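Local coordinates for protein putative oxidoreductase molybdopterin-binding subunit (Sulfolobus tokodaii, PDB 4ZOH) that probably serves as the molybdenum-bearing catalytic subunit of an oxidoreductase of the aldehyde oxidase and xanthine dehydrogenase family, holding a pterin cytosine dinucleotide cofactor, at residues E104-L109 / D117-H122; S127-H132 / D317-H322; I361-A366 / K387-G392. One frame throughout, in Å; residues are numbered along the deposited sequence.

Contact 1 of 3, residues E104-L109 / D117-H122; sequences ELDYVL and DKVKVH
The carbonyl oxygen of V119 takes a hydrogen bond from ND2 of N128, while on the side facing the other segment a methyl of V108 lies against it, V108 CG1 to V119 O being 3.7 Å. A second carbonyl is met in a similar way from the other direction, V119 CG1 packing 3.6 Å from D106 O. The closest approach is made by the D106 side chain. With its CG anti to the backbone N (chi1 -165°), the carboxylate is laid across the valine at about a right angle, and D106 OD2 presses to 3.1 Å from V119 CG2, tight for an oxygen and a methyl. CG2 thus makes the closest approach to the carboxylate, while CG1 packs chiefly on the D106 carbonyl and also lies near OD2. K118 is the nearest opposite charge within the two segments, but D106 OD2 and K118 NZ stay 5.4 Å apart, so no ion pair forms.

On the apolar side, V108 CG1 stands between its own backbone N and carbonyl carbon (chi1 66°). From there V108 CG1 reaches V121 CG2 at 3.8 Å, the two side chains crossing roughly at a right angle. The segments share no direct hydrogen bond; N324 bridges them instead, its OD1 accepting from V108 N and its ND2 donating to V121 O. The Y107 side chain leaves the interface, and its OH bonds to E627 O.

Two irregular loop segments pinned by side-chain amides and small valine contacts make a surface loop closed around the short helix 111-114, part of the connection that leads from hammerhead strand 100-104 to strand 129-138 of the molybdopterin-binding region.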
loop_
_atom_site.group_PDB
_atom_site.type_symbol
_atom_site.label_atom_id
_atom_site.label_comp_id
_atom_site.label_asym_id
_atom_site.label_seq_id
_atom_site.Cartn_x
_atom_site.Cartn_y
_atom_site.Cartn_z
ATOM N N GLU A 104 7.457 -30.490 -31.496
ATOM C CA GLU A 104 7.029 -29.531 -32.499
ATOM C C GLU A 104 5.987 -30.168 -33.356
ATOM O O GLU A 104 6.210 -31.259 -33.833
ATOM C CB GLU A 104 8.179 -29.112 -33.358
ATOM C CG GLU A 104 8.995 -27.988 -32.796
ATOM C CD GLU A 104 10.265 -27.901 -33.586
ATOM O OE1 GLU A 104 10.408 -26.983 -34.442
ATOM O OE2 GLU A 104 11.098 -28.807 -33.385
ATOM N N LEU A 105 4.828 -29.518 -33.448
ATOM C CA LEU A 105 3.752 -29.894 -34.339
ATOM C C LEU A 105 3.698 -28.964 -35.514
ATOM O O LEU A 105 4.406 -27.925 -35.577
ATOM C CB LEU A 105 2.410 -29.885 -33.641
ATOM C CG LEU A 105 2.470 -30.662 -32.344
ATOM C CD1 LEU A 105 1.213 -30.378 -31.535
ATOM C CD2 LEU A 105 2.632 -32.167 -32.648
ATOM N N ASP A 106 2.864 -29.361 -36.465
ATOM C CA ASP A 106 2.659 -28.554 -37.637
ATOM C C ASP A 106 1.714 -27.388 -37.236
ATOM O O ASP A 106 0.774 -27.550 -36.428
ATOM C CB ASP A 106 2.100 -29.406 -38.824
ATOM C CG ASP A 106 2.203 -28.672 -40.206
ATOM O OD1 ASP A 106 3.057 -27.758 -40.389
ATOM O OD2 ASP A 106 1.408 -29.008 -41.106
ATOM N N TYR A 107 1.951 -26.250 -37.884
ATOM C CA TYR A 107 1.261 -25.004 -37.581
ATOM C C TYR A 107 0.865 -24.219 -38.821
ATOM O O TYR A 107 1.447 -24.403 -39.899
ATOM C CB TYR A 107 2.185 -24.171 -36.735
ATOM C CG TYR A 107 3.505 -23.887 -37.352
ATOM C CD1 TYR A 107 3.696 -22.692 -38.061
ATOM C CD2 TYR A 107 4.593 -24.740 -37.178
ATOM C CE1 TYR A 107 4.901 -22.374 -38.624
ATOM C CE2 TYR A 107 5.804 -24.426 -37.753
ATOM C CZ TYR A 107 5.934 -23.229 -38.479
ATOM O OH TYR A 107 7.108 -22.837 -39.041
ATOM N N VAL A 108 -0.146 -23.371 -38.666
ATOM C CA VAL A 108 -0.584 -22.526 -39.758
ATOM C C VAL A 108 -0.633 -21.014 -39.336
ATOM O O VAL A 108 -1.201 -20.699 -38.293
ATOM C CB VAL A 108 -1.904 -23.081 -40.338
ATOM C CG1 VAL A 108 -3.050 -23.003 -39.381
ATOM C CG2 VAL A 108 -2.225 -22.433 -41.677
ATOM N N LEU A 109 -0.010 -20.147 -40.148
ATOM C CA LEU A 109 0.120 -18.670 -39.980
ATOM C C LEU A 109 -0.870 -17.843 -40.816
ATOM O O LEU A 109 -1.395 -16.785 -40.390
ATOM C CB LEU A 109 1.577 -18.249 -40.301
ATOM C CG LEU A 109 2.617 -18.949 -39.422
ATOM C CD1 LEU A 109 4.020 -18.451 -39.740
ATOM C CD2 LEU A 109 2.323 -18.786 -37.921
ATOM N N ASP A 117 -8.741 -26.125 -43.064
ATOM C CA ASP A 117 -8.713 -27.203 -42.048
ATOM C C ASP A 117 -7.756 -28.343 -42.334
ATOM O O ASP A 117 -7.847 -29.367 -41.720
ATOM C CB ASP A 117 -10.130 -27.675 -41.739
ATOM C CG ASP A 117 -10.859 -26.658 -40.895
ATOM O OD1 ASP A 117 -10.164 -25.958 -40.132
ATOM O OD2 ASP A 117 -12.082 -26.486 -40.963
ATOM N N LYS A 118 -6.797 -28.116 -43.223
ATOM C CA LYS A 118 -5.729 -29.055 -43.511
ATOM C C LYS A 118 -4.779 -29.209 -42.291
ATOM O O LYS A 118 -4.352 -30.319 -41.989
ATOM C CB LYS A 118 -5.039 -28.589 -44.809
ATOM C CG LYS A 118 -4.052 -29.538 -45.471
ATOM C CD LYS A 118 -2.589 -29.278 -45.088
ATOM C CE LYS A 118 -1.633 -30.337 -45.677
ATOM N NZ LYS A 118 -1.446 -31.622 -44.913
ATOM N N VAL A 119 -4.464 -28.123 -41.558
ATOM C CA VAL A 119 -3.680 -28.216 -40.312
ATOM C C VAL A 119 -4.447 -27.521 -39.176
ATOM O O VAL A 119 -4.764 -26.312 -39.296
ATOM C CB VAL A 119 -2.310 -27.525 -40.473
ATOM C CG1 VAL A 119 -1.556 -27.491 -39.148
ATOM C CG2 VAL A 119 -1.484 -28.166 -41.610
ATOM N N LYS A 120 -4.734 -28.234 -38.082
ATOM C CA LYS A 120 -5.542 -27.643 -37.009
ATOM C C LYS A 120 -4.665 -26.784 -36.108
ATOM O O LYS A 120 -3.515 -27.144 -35.800
ATOM C CB LYS A 120 -6.217 -28.689 -36.139
ATOM C CG LYS A 120 -7.094 -29.660 -36.872
ATOM C CD LYS A 120 -8.493 -29.131 -37.046
ATOM C CE LYS A 120 -9.260 -30.094 -37.933
ATOM N NZ LYS A 120 -10.475 -29.377 -38.396
ATOM N N VAL A 121 -5.155 -25.614 -35.712
ATOM C CA VAL A 121 -4.327 -24.725 -34.837
ATOM C C VAL A 121 -4.123 -25.366 -33.440
ATOM O O VAL A 121 -3.038 -25.315 -32.834
ATOM C CB VAL A 121 -4.929 -23.306 -34.724
ATOM C CG1 VAL A 121 -4.137 -22.483 -33.690
ATOM C CG2 VAL A 121 -4.833 -22.637 -36.100
ATOM N N HIS A 122 -5.175 -25.953 -32.943
ATOM C CA HIS A 122 -5.076 -26.842 -31.791
ATOM C C HIS A 122 -5.643 -28.246 -32.160
ATOM O O HIS A 122 -6.721 -28.311 -32.767
ATOM C CB HIS A 122 -5.901 -26.302 -30.604
ATOM C CG HIS A 122 -5.642 -27.025 -29.301
ATOM N ND1 HIS A 122 -6.442 -28.053 -28.848
ATOM C CD2 HIS A 122 -4.679 -26.853 -28.354
ATOM C CE1 HIS A 122 -5.978 -28.488 -27.687
ATOM N NE2 HIS A 122 -4.919 -27.772 -27.354
#

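Contact 2 of 3, residues S127-H132 / D317-H322; sequences SNIYYH and DAYAVH
H132 lies beside Y319 on one face of an antiparallel strand pair, both side chains pointing the same way. H132 CA makes a short CA-H...O contact, 3.2 Å from A318 O, and CB stays 4.0 Å from the same oxygen. CG, anti to the backbone N (chi1 179°), carries the imidazole over the phenol; H132 CG is 3.7 Å from Y319 CE2, and ND1 also lies against Y319 CE2. The two rings form a face-to-face stack with centroids 3.8 Å apart and planes 23° from parallel; CD2 rides above the centre of the tyrosine ring, and H132 CE1 comes to 3.1 Å from Y319 OH. At the tip, H132 NE2 donates to D317 OD1 at 2.6 Å. That oxygen lies in the imidazole plane and is met on its syn side, although ring and carboxylate planes are 51° apart. D317 OD2 accepts a weak bond from Y319 OH and has R134 as a long, weak ion-pair partner. With an alanine here, D317 OD1 would probably lose this donor and one face of the Y319 ring its stacked neighbour.

Along the backbone, A320 O receives both Y130 N, at 2.9 Å, and Y131 N, at 3.2 Å: a classic beta bulge that shifts the register by one. Beside the bulge, H322 N donates to N128 O and A320 N to Y131 O. The opposite face carries Y131 CB packed on A320 CB, while I129 CD1 touches the edge of the Y319 ring.

D317 is buried. Its bond to NE2 and the stack together fix the imidazole's rotation; the carboxylate is likely to polarise the ring and perhaps raise its affinity for a second proton.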
loop_
_atom_site.group_PDB
_atom_site.type_symbol
_atom_site.label_atom_id
_atom_site.label_comp_id
_atom_site.label_asym_id
_atom_site.label_seq_id
_atom_site.Cartn_x
_atom_site.Cartn_y
_atom_site.Cartn_z
ATOM N N SER A 127 -12.552 -27.361 -36.288
ATOM C CA SER A 127 -12.336 -26.392 -37.378
ATOM C C SER A 127 -11.547 -25.158 -36.886
ATOM O O SER A 127 -11.846 -24.583 -35.837
ATOM C CB SER A 127 -13.651 -25.851 -37.892
ATOM O OG SER A 127 -13.395 -25.068 -39.047
ATOM N N ASN A 128 -10.583 -24.743 -37.681
ATOM C CA ASN A 128 -9.900 -23.474 -37.494
ATOM C C ASN A 128 -10.859 -22.277 -37.659
ATOM O O ASN A 128 -10.616 -21.170 -37.137
ATOM C CB ASN A 128 -8.762 -23.400 -38.469
ATOM C CG ASN A 128 -7.659 -24.299 -38.100
ATOM O OD1 ASN A 128 -7.527 -24.677 -36.943
ATOM N ND2 ASN A 128 -6.772 -24.585 -39.057
ATOM N N ILE A 129 -11.971 -22.506 -38.342
ATOM C CA ILE A 129 -12.932 -21.450 -38.580
ATOM C C ILE A 129 -13.808 -21.266 -37.360
ATOM O O ILE A 129 -14.709 -22.073 -37.080
ATOM C CB ILE A 129 -13.862 -21.766 -39.762
ATOM C CG1 ILE A 129 -13.080 -22.014 -41.087
ATOM C CG2 ILE A 129 -15.019 -20.762 -39.830
ATOM C CD1 ILE A 129 -14.017 -22.475 -42.233
ATOM N N TYR A 130 -13.605 -20.141 -36.692
ATOM C CA TYR A 130 -14.362 -19.769 -35.500
ATOM C C TYR A 130 -15.718 -19.170 -35.814
ATOM O O TYR A 130 -16.661 -19.261 -35.007
ATOM C CB TYR A 130 -13.475 -18.803 -34.695
ATOM C CG TYR A 130 -14.089 -18.272 -33.422
ATOM C CD1 TYR A 130 -13.698 -18.814 -32.171
ATOM C CD2 TYR A 130 -15.067 -17.265 -33.460
ATOM C CE1 TYR A 130 -14.281 -18.346 -31.009
ATOM C CE2 TYR A 130 -15.684 -16.815 -32.310
ATOM C CZ TYR A 130 -15.259 -17.336 -31.084
ATOM O OH TYR A 130 -15.819 -16.848 -29.908
ATOM N N TYR A 131 -15.855 -18.517 -36.960
ATOM C CA TYR A 131 -17.114 -17.795 -37.291
ATOM C C TYR A 131 -17.162 -17.732 -38.803
ATOM O O TYR A 131 -16.122 -17.541 -39.456
ATOM C CB TYR A 131 -17.112 -16.372 -36.739
ATOM C CG TYR A 131 -18.240 -15.481 -37.269
ATOM C CD1 TYR A 131 -19.512 -15.515 -36.708
ATOM C CD2 TYR A 131 -18.025 -14.631 -38.361
ATOM C CE1 TYR A 131 -20.515 -14.675 -37.174
ATOM C CE2 TYR A 131 -19.023 -13.785 -38.846
ATOM C CZ TYR A 131 -20.250 -13.813 -38.261
ATOM O OH TYR A 131 -21.214 -12.994 -38.738
ATOM N N HIS A 132 -18.356 -17.922 -39.370
ATOM C CA HIS A 132 -18.508 -17.908 -40.817
ATOM C C HIS A 132 -19.944 -17.698 -41.151
ATOM O O HIS A 132 -20.721 -18.604 -41.011
ATOM C CB HIS A 132 -17.995 -19.153 -41.527
ATOM C CG HIS A 132 -18.188 -19.102 -43.019
ATOM N ND1 HIS A 132 -18.173 -20.226 -43.818
ATOM C CD2 HIS A 132 -18.420 -18.057 -43.857
ATOM C CE1 HIS A 132 -18.354 -19.876 -45.081
ATOM N NE2 HIS A 132 -18.517 -18.569 -45.130
ATOM N N ASP A 317 -18.902 -12.420 -47.663
ATOM C CA ASP A 317 -18.766 -13.708 -47.057
ATOM C C ASP A 317 -17.697 -13.490 -45.971
ATOM O O ASP A 317 -16.518 -13.280 -46.301
ATOM C CB ASP A 317 -18.340 -14.757 -48.128
ATOM C CG ASP A 317 -18.303 -16.226 -47.570
ATOM O OD1 ASP A 317 -19.088 -16.538 -46.673
ATOM O OD2 ASP A 317 -17.505 -17.063 -48.064
ATOM N N ALA A 318 -18.128 -13.457 -44.692
ATOM C CA ALA A 318 -17.179 -13.204 -43.523
ATOM C C ALA A 318 -16.621 -14.450 -42.801
ATOM O O ALA A 318 -17.383 -15.256 -42.271
ATOM C CB ALA A 318 -17.817 -12.247 -42.507
ATOM N N TYR A 319 -15.309 -14.578 -42.788
ATOM C CA TYR A 319 -14.578 -15.555 -41.988
ATOM C C TYR A 319 -13.752 -14.948 -40.821
ATOM O O TYR A 319 -13.043 -13.945 -41.018
ATOM C CB TYR A 319 -13.564 -16.284 -42.858
ATOM C CG TYR A 319 -14.169 -17.196 -43.877
ATOM C CD1 TYR A 319 -14.597 -16.666 -45.132
ATOM C CD2 TYR A 319 -14.323 -18.587 -43.627
ATOM C CE1 TYR A 319 -15.163 -17.477 -46.090
ATOM C CE2 TYR A 319 -14.885 -19.432 -44.612
ATOM C CZ TYR A 319 -15.302 -18.858 -45.822
ATOM O OH TYR A 319 -15.842 -19.574 -46.822
ATOM N N ALA A 320 -13.852 -15.560 -39.625
ATOM C CA ALA A 320 -12.912 -15.328 -38.547
ATOM C C ALA A 320 -12.236 -16.668 -38.281
ATOM O O ALA A 320 -12.865 -17.627 -37.825
ATOM C CB ALA A 320 -13.639 -14.752 -37.304
ATOM N N VAL A 321 -10.938 -16.711 -38.504
ATOM C CA VAL A 321 -10.203 -17.925 -38.532
ATOM C C VAL A 321 -9.078 -17.902 -37.535
ATOM O O VAL A 321 -8.385 -16.910 -37.521
ATOM C CB VAL A 321 -9.524 -18.102 -39.921
ATOM C CG1 VAL A 321 -9.180 -19.581 -40.173
ATOM C CG2 VAL A 321 -10.475 -17.669 -41.017
ATOM N N HIS A 322 -8.809 -19.022 -36.815
ATOM C CA HIS A 322 -7.579 -19.176 -35.975
ATOM C C HIS A 322 -6.330 -19.375 -36.772
ATOM O O HIS A 322 -6.390 -19.948 -37.863
ATOM C CB HIS A 322 -7.719 -20.397 -35.039
ATOM C CG HIS A 322 -8.863 -20.272 -34.097
ATOM N ND1 HIS A 322 -8.892 -19.307 -33.110
ATOM C CD2 HIS A 322 -10.041 -20.925 -34.025
ATOM C CE1 HIS A 322 -10.027 -19.412 -32.432
ATOM N NE2 HIS A 322 -10.740 -20.394 -32.954
#

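Contact 3 of 3, residues I361-A366 / K387-G392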
loop_
_atom_site.group_PDB
_atom_site.type_symbol
_atom_site.label_atom_id
_atom_site.label_comp_id
_atom_site.label_asym_id
_atom_site.label_seq_id
_atom_site.Cartn_x
_atom_site.Cartn_y
_atom_site.Cartn_z
ATOM N N ILE A 361 -16.967 12.314 -55.939
ATOM C CA ILE A 361 -17.550 10.951 -55.827
ATOM C C ILE A 361 -18.276 10.749 -54.479
ATOM O O ILE A 361 -19.397 10.172 -54.446
ATOM C CB ILE A 361 -16.502 9.880 -56.124
ATOM C CG1 ILE A 361 -17.210 8.631 -56.661
ATOM C CG2 ILE A 361 -15.639 9.655 -54.898
ATOM C CD1 ILE A 361 -16.261 7.659 -57.332
ATOM N N ARG A 362 -17.716 11.334 -53.403
ATOM C CA ARG A 362 -18.325 11.218 -52.101
ATOM C C ARG A 362 -19.601 12.063 -51.983
ATOM O O ARG A 362 -20.609 11.634 -51.373
ATOM C CB ARG A 362 -17.255 11.507 -50.960
ATOM C CG ARG A 362 -16.072 10.528 -50.943
ATOM C CD ARG A 362 -14.995 10.864 -49.867
ATOM N NE ARG A 362 -14.200 9.672 -49.591
ATOM C CZ ARG A 362 -13.230 9.198 -50.370
ATOM N NH1 ARG A 362 -12.843 9.844 -51.481
ATOM N NH2 ARG A 362 -12.614 8.068 -50.033
ATOM N N LEU A 363 -19.563 13.286 -52.529
ATOM C CA LEU A 363 -20.771 14.129 -52.558
ATOM C C LEU A 363 -21.845 13.450 -53.425
ATOM O O LEU A 363 -23.020 13.586 -53.093
ATOM C CB LEU A 363 -20.511 15.561 -53.068
ATOM C CG LEU A 363 -19.694 16.465 -52.140
ATOM C CD1 LEU A 363 -19.209 17.630 -52.969
ATOM C CD2 LEU A 363 -20.517 16.907 -50.945
ATOM N N LYS A 364 -21.413 12.720 -54.472
ATOM C CA LYS A 364 -22.335 12.008 -55.362
ATOM C C LYS A 364 -23.101 10.877 -54.607
ATOM O O LYS A 364 -24.369 10.812 -54.659
ATOM C CB LYS A 364 -21.634 11.498 -56.632
ATOM C CG LYS A 364 -22.617 10.773 -57.569
ATOM C CD LYS A 364 -22.156 10.594 -58.996
ATOM C CE LYS A 364 -22.564 11.818 -59.823
ATOM N NZ LYS A 364 -21.888 11.932 -61.152
ATOM N N ASN A 365 -22.342 10.064 -53.840
ATOM C CA ASN A 365 -22.856 8.845 -53.205
ATOM C C ASN A 365 -23.368 8.948 -51.809
ATOM O O ASN A 365 -24.009 8.033 -51.328
ATOM C CB ASN A 365 -21.822 7.766 -53.306
ATOM C CG ASN A 365 -21.593 7.331 -54.742
ATOM O OD1 ASN A 365 -22.429 6.644 -55.319
ATOM N ND2 ASN A 365 -20.458 7.679 -55.299
ATOM N N ALA A 366 -23.111 10.074 -51.165
ATOM C CA ALA A 366 -23.475 10.327 -49.786
ATOM C C ALA A 366 -24.973 10.226 -49.493
ATOM O O ALA A 366 -25.793 10.836 -50.196
ATOM C CB ALA A 366 -22.986 11.743 -49.398
ATOM N N LYS A 387 -24.209 17.726 -45.747
ATOM C CA LYS A 387 -23.963 19.072 -45.249
ATOM C C LYS A 387 -22.614 19.206 -44.593
ATOM O O LYS A 387 -21.931 20.224 -44.756
ATOM C CB LYS A 387 -25.062 19.422 -44.261
ATOM C CG LYS A 387 -24.963 20.752 -43.531
ATOM C CD LYS A 387 -26.359 21.042 -42.992
ATOM C CE LYS A 387 -26.500 22.506 -42.613
ATOM N NZ LYS A 387 -26.499 22.700 -41.132
ATOM N N LEU A 388 -22.219 18.169 -43.845
ATOM C CA LEU A 388 -20.879 18.120 -43.259
ATOM C C LEU A 388 -19.847 18.028 -44.351
ATOM O O LEU A 388 -18.825 18.664 -44.252
ATOM C CB LEU A 388 -20.724 16.976 -42.239
ATOM C CG LEU A 388 -19.511 17.184 -41.360
ATOM C CD1 LEU A 388 -19.776 16.878 -39.907
ATOM C CD2 LEU A 388 -18.418 16.287 -41.875
ATOM N N LEU A 389 -20.099 17.227 -45.382
ATOM C CA LEU A 389 -19.193 17.182 -46.519
ATOM C C LEU A 389 -19.084 18.544 -47.272
ATOM O O LEU A 389 -17.981 18.887 -47.758
ATOM C CB LEU A 389 -19.625 16.094 -47.494
ATOM C CG LEU A 389 -19.370 14.632 -47.170
ATOM C CD1 LEU A 389 -20.176 13.766 -48.154
ATOM C CD2 LEU A 389 -17.897 14.328 -47.333
ATOM N N GLU A 390 -20.190 19.313 -47.342
ATOM C CA GLU A 390 -20.148 20.649 -48.017
ATOM C C GLU A 390 -19.223 21.541 -47.203
ATOM O O GLU A 390 -18.312 22.133 -47.749
ATOM C CB GLU A 390 -21.530 21.317 -48.192
ATOM C CG GLU A 390 -22.619 20.493 -48.919
ATOM C CD GLU A 390 -22.557 20.518 -50.460
ATOM O OE1 GLU A 390 -21.463 20.537 -51.083
ATOM O OE2 GLU A 390 -23.637 20.495 -51.072
ATOM N N ILE A 391 -19.400 21.542 -45.878
ATOM C CA ILE A 391 -18.496 22.270 -44.984
ATOM C C ILE A 391 -17.038 21.866 -45.247
ATOM O O ILE A 391 -16.127 22.700 -45.275
ATOM C CB ILE A 391 -18.866 22.070 -43.488
ATOM C CG1 ILE A 391 -20.136 22.852 -43.141
ATOM C CG2 ILE A 391 -17.712 22.510 -42.585
ATOM C CD1 ILE A 391 -20.908 22.373 -41.905
ATOM N N GLY A 392 -16.803 20.575 -45.435
ATOM C CA GLY A 392 -15.430 20.117 -45.596
ATOM C C GLY A 392 -14.791 20.346 -46.922
ATOM O O GLY A 392 -13.532 20.263 -47.051
#
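Apolar packing centres on L363 and L389, whose side chains slide past each other in opposite directions. L363 CD2 does the touching on one side, 3.7 Å from L389 CB, so a methyl rests against the root of the facing leucine. L389 sends its CD1 beyond this point to A366, the first residue to leave helical geometry at the end of helix 358-365; L389 CD1 is 3.7 Å from A366 CB. V570 of strand 568-577 also touches L389.

Helices 358-365 and 385-401 here form an antiparallel pair, the short segments inclined at 161° with axes 10.3 Å apart. That is a wide separation, spanned mainly by the leucine side chains. The pair joins the two sequence ranges assigned to the molybdopterin cofactor-binding domain, one helix from each.

Contacts between apolar and polar groups flank the leucines. The same L389 methyl, CD1, lies 3.9 Å from R362 O, a carbonyl already engaged by A366 N in the helix. The exposed E390 bends at chi2 (-82°), which brings its carboxylate up to L363, the two side chains crossing obliquely; E390 OE1 is 3.8 Å from L363 CD2.

Hydrogen bonds run within the helices or to their surroundings. I361 O is gripped twice by N365, whose backbone N (3.0 Å) and side-chain ND2 (2.8 Å) reach it from opposite faces of the carbonyl plane. The R362 side chain leads away from L389, forming a salt bridge to E344 and a hydrogen bond to N348. L389 O accepts from Y359 OH and L363 O from K386 NZ.

Overall arrangement
From the N terminus, contact 1 closes first, bringing the chain back on itself around helix 111-114. Contact 2 opens five residues later and closes a far longer loop, pairing edge strand 129-138 with strand 313-321 across 184 intervening residues. Contact 3 follows, joining helices 358-365 and 385-401 over a 20-residue connection. The three loops run in series and neither nest nor cross. Contacts 1 and 2 touch directly, through D117 OD2 with S127 OG and V121 CG2 against H322 O, so the surface connection is anchored to the end of the five-stranded sheet. Contact 3 stands apart, its nearest atoms about 21 Å from contact 2 and about 29 Å from contact 1.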